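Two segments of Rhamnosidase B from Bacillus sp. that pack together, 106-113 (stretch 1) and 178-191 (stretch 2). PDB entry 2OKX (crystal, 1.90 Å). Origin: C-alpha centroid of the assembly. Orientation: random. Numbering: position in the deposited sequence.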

# COMPACT_ATOMS: atom_id res chain seq x y z
N ARG A 106 12.80 2.73 -11.46
CA ARG A 106 13.90 3.68 -11.55
C ARG A 106 14.18 4.19 -12.96
O ARG A 106 14.33 3.41 -13.91
CB ARG A 106 15.19 3.06 -10.99
CG ARG A 106 16.28 4.10 -10.75
CD ARG A 106 17.63 3.49 -10.46
NE ARG A 106 18.60 4.53 -10.09
CZ ARG A 106 19.88 4.31 -9.83
NH1 ARG A 106 20.37 3.08 -9.90
NH2 ARG A 106 20.67 5.32 -9.48
N GLY A 107 14.21 5.51 -13.09
CA GLY A 107 14.50 6.15 -14.35
C GLY A 107 15.66 7.09 -14.05
O GLY A 107 16.79 6.66 -13.87
N ARG A 108 15.36 8.38 -13.98
CA ARG A 108 16.37 9.38 -13.66
C ARG A 108 15.64 10.65 -13.23
O ARG A 108 14.50 10.87 -13.63
CB ARG A 108 17.27 9.67 -14.88
CG ARG A 108 16.54 10.23 -16.08
CD ARG A 108 17.51 10.47 -17.25
NE ARG A 108 18.55 11.44 -16.92
CZ ARG A 108 19.52 11.82 -17.76
NH1 ARG A 108 20.43 12.70 -17.37
NH2 ARG A 108 19.59 11.30 -18.98
N GLY A 109 16.29 11.46 -12.40
CA GLY A 109 15.68 12.68 -11.94
C GLY A 109 15.25 13.54 -13.11
O GLY A 109 15.98 13.66 -14.09
N GLY A 110 14.06 14.14 -13.02
CA GLY A 110 13.62 14.97 -14.12
C GLY A 110 12.28 15.64 -13.95
O GLY A 110 11.39 15.15 -13.25
N LEU A 111 12.15 16.79 -14.61
CA LEU A 111 10.93 17.58 -14.58
C LEU A 111 10.69 18.17 -15.96
O LEU A 111 11.61 18.69 -16.59
CB LEU A 111 11.04 18.72 -13.57
CG LEU A 111 9.93 19.77 -13.69
CD1 LEU A 111 8.59 19.16 -13.29
CD2 LEU A 111 10.26 20.96 -12.79
N ILE A 112 9.45 18.09 -16.43
CA ILE A 112 9.08 18.67 -17.71
C ILE A 112 7.70 19.31 -17.52
O ILE A 112 6.75 18.65 -17.09
CB ILE A 112 9.04 17.61 -18.84
CG1 ILE A 112 8.78 18.30 -20.18
CG2 ILE A 112 7.98 16.55 -18.55
CD1 ILE A 112 8.98 17.40 -21.38
N ALA A 113 7.62 20.60 -17.80
CA ALA A 113 6.37 21.34 -17.65
C ALA A 113 6.24 22.43 -18.70
O ALA A 113 7.23 23.03 -19.12
CB ALA A 113 6.30 21.95 -16.26
N SER A 178 19.28 20.73 -19.28
CA SER A 178 18.34 20.05 -20.15
C SER A 178 18.76 18.61 -20.36
O SER A 178 19.95 18.32 -20.52
CB SER A 178 18.25 20.76 -21.50
OG SER A 178 17.39 20.06 -22.38
N ILE A 179 17.79 17.70 -20.36
CA ILE A 179 18.06 16.28 -20.56
C ILE A 179 17.66 15.88 -21.97
O ILE A 179 18.23 14.95 -22.55
CB ILE A 179 17.26 15.41 -19.56
CG1 ILE A 179 17.69 15.74 -18.13
CG2 ILE A 179 17.49 13.93 -19.85
CD1 ILE A 179 16.90 14.99 -17.06
N GLY A 180 16.69 16.60 -22.52
CA GLY A 180 16.23 16.31 -23.87
C GLY A 180 14.76 16.64 -24.03
O GLY A 180 14.08 16.95 -23.05
N PRO A 181 14.23 16.58 -25.25
CA PRO A 181 12.82 16.89 -25.48
C PRO A 181 11.93 15.74 -25.00
O PRO A 181 12.42 14.74 -24.50
CB PRO A 181 12.75 17.07 -26.99
CG PRO A 181 13.73 16.03 -27.47
CD PRO A 181 14.90 16.23 -26.52
N ALA A 182 10.62 15.91 -25.16
CA ALA A 182 9.68 14.87 -24.78
C ALA A 182 9.94 13.66 -25.67
O ALA A 182 10.05 13.80 -26.89
CB ALA A 182 8.25 15.36 -24.96
N GLY A 183 10.06 12.49 -25.06
CA GLY A 183 10.32 11.29 -25.84
C GLY A 183 11.71 10.75 -25.56
O GLY A 183 12.05 9.65 -25.97
N THR A 184 12.52 11.55 -24.87
CA THR A 184 13.88 11.15 -24.52
C THR A 184 13.79 10.04 -23.47
O THR A 184 12.93 10.08 -22.59
CB THR A 184 14.67 12.34 -23.94
OG1 THR A 184 14.70 13.40 -24.89
CG2 THR A 184 16.10 11.93 -23.60
N ALA A 185 14.68 9.05 -23.57
CA ALA A 185 14.68 7.95 -22.61
C ALA A 185 14.87 8.49 -21.20
O ALA A 185 15.51 9.53 -21.02
CB ALA A 185 15.81 6.96 -22.95
N PRO A 186 14.35 7.78 -20.19
CA PRO A 186 13.61 6.52 -20.29
C PRO A 186 12.10 6.62 -20.49
O PRO A 186 11.41 5.61 -20.62
CB PRO A 186 13.96 5.83 -18.97
CG PRO A 186 13.97 6.99 -18.02
CD PRO A 186 14.74 8.05 -18.79
N TRP A 187 11.58 7.85 -20.53
CA TRP A 187 10.14 8.06 -20.70
C TRP A 187 9.76 8.06 -22.17
O TRP A 187 9.37 9.08 -22.73
CB TRP A 187 9.77 9.38 -20.04
CG TRP A 187 10.48 9.58 -18.74
CD1 TRP A 187 10.19 8.99 -17.53
CD2 TRP A 187 11.65 10.38 -18.52
NE1 TRP A 187 11.10 9.38 -16.58
CE2 TRP A 187 12.01 10.23 -17.16
CE3 TRP A 187 12.43 11.21 -19.34
CZ2 TRP A 187 13.11 10.89 -16.60
CZ3 TRP A 187 13.53 11.86 -18.78
CH2 TRP A 187 13.86 11.69 -17.43
N THR A 188 9.86 6.89 -22.79
CA THR A 188 9.57 6.69 -24.21
C THR A 188 8.41 7.53 -24.73
O THR A 188 8.50 8.11 -25.81
CB THR A 188 9.30 5.21 -24.49
OG1 THR A 188 10.26 4.41 -23.79
CG2 THR A 188 9.41 4.92 -25.98
N SER A 189 7.32 7.57 -23.98
CA SER A 189 6.17 8.36 -24.38
C SER A 189 5.49 8.98 -23.17
O SER A 189 5.49 8.40 -22.09
CB SER A 189 5.15 7.49 -25.13
OG SER A 189 4.50 6.58 -24.26
N LEU A 190 4.95 10.18 -23.36
CA LEU A 190 4.24 10.88 -22.31
C LEU A 190 2.76 10.77 -22.66
O LEU A 190 2.33 11.22 -23.72
CB LEU A 190 4.67 12.35 -22.25
CG LEU A 190 6.17 12.62 -22.09
CD1 LEU A 190 6.42 14.11 -21.89
CD2 LEU A 190 6.72 11.85 -20.90
N VAL A 191 1.99 10.14 -21.77
CA VAL A 191 0.57 9.94 -21.99
C VAL A 191 -0.26 10.72 -20.98
O VAL A 191 0.11 10.83 -19.81
CB VAL A 191 0.21 8.43 -21.90
CG1 VAL A 191 0.69 7.87 -20.57
CG2 VAL A 191 -1.28 8.23 -22.04
O HOH W 1 18.20 9.25 -20.32

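How do the two backbones meet? Stretch 1 runs as a loop into a strand beginning at Gly110, while stretch 2 carries strand at each end and folds back between them through a type II beta turn, Pro181 to Thr184. Thr184 closes that turn twice over, with N to Pro181 O at 3.2 Å and OG1 to the same oxygen at 2.7 Å. Gly183, in the turn, has a positive phi that itself favors glycine. The backbones stay apart, with no direct hydrogen bond across: the CA atoms of Gly107 and Pro186 lie 6.0 Å apart, those of Gly110 and Ile179 7.9 Å.

Why do Gly107 and Gly110 suit their places? At Gly107 a CB would lie only 3.2 Å from Pro186 CG, and at Gly110 one would lie 3.2 Å from Trp187 CH2. Their bareness leaves room for the proline ring, which follows a cis peptide bond, and for the buried indole.

How does Arg108 fit against stretch 2? Its CB points sideways, but the chain (p, t, m, then chi4 near 180°) brings its end nearer. CG packs 3.3 Å from Trp187 CH2, and Ile179 CG2 covers one face of the guanidinium, 3.5 Å from Arg108 NH2. Polar reach comes through a water, which accepts from Arg108 NH2 at 2.8 Å and donates to Ala185 O at 2.8 Å. Arg108 O meets the edge of the Trp187 ring, 3.3 Å from CZ2.

What fills the other end of the contact? Ile112 is buried and points toward stretch 2; its extended t,t chain carries CD1 to 4.2 Å from both Ala182 CB and Leu190 CD1. These apolar contacts suit the site, since these aliphatic side chains bring no polar group that would need a partner. Altogether the stretches bury 397 Å² through packing and one water bridge.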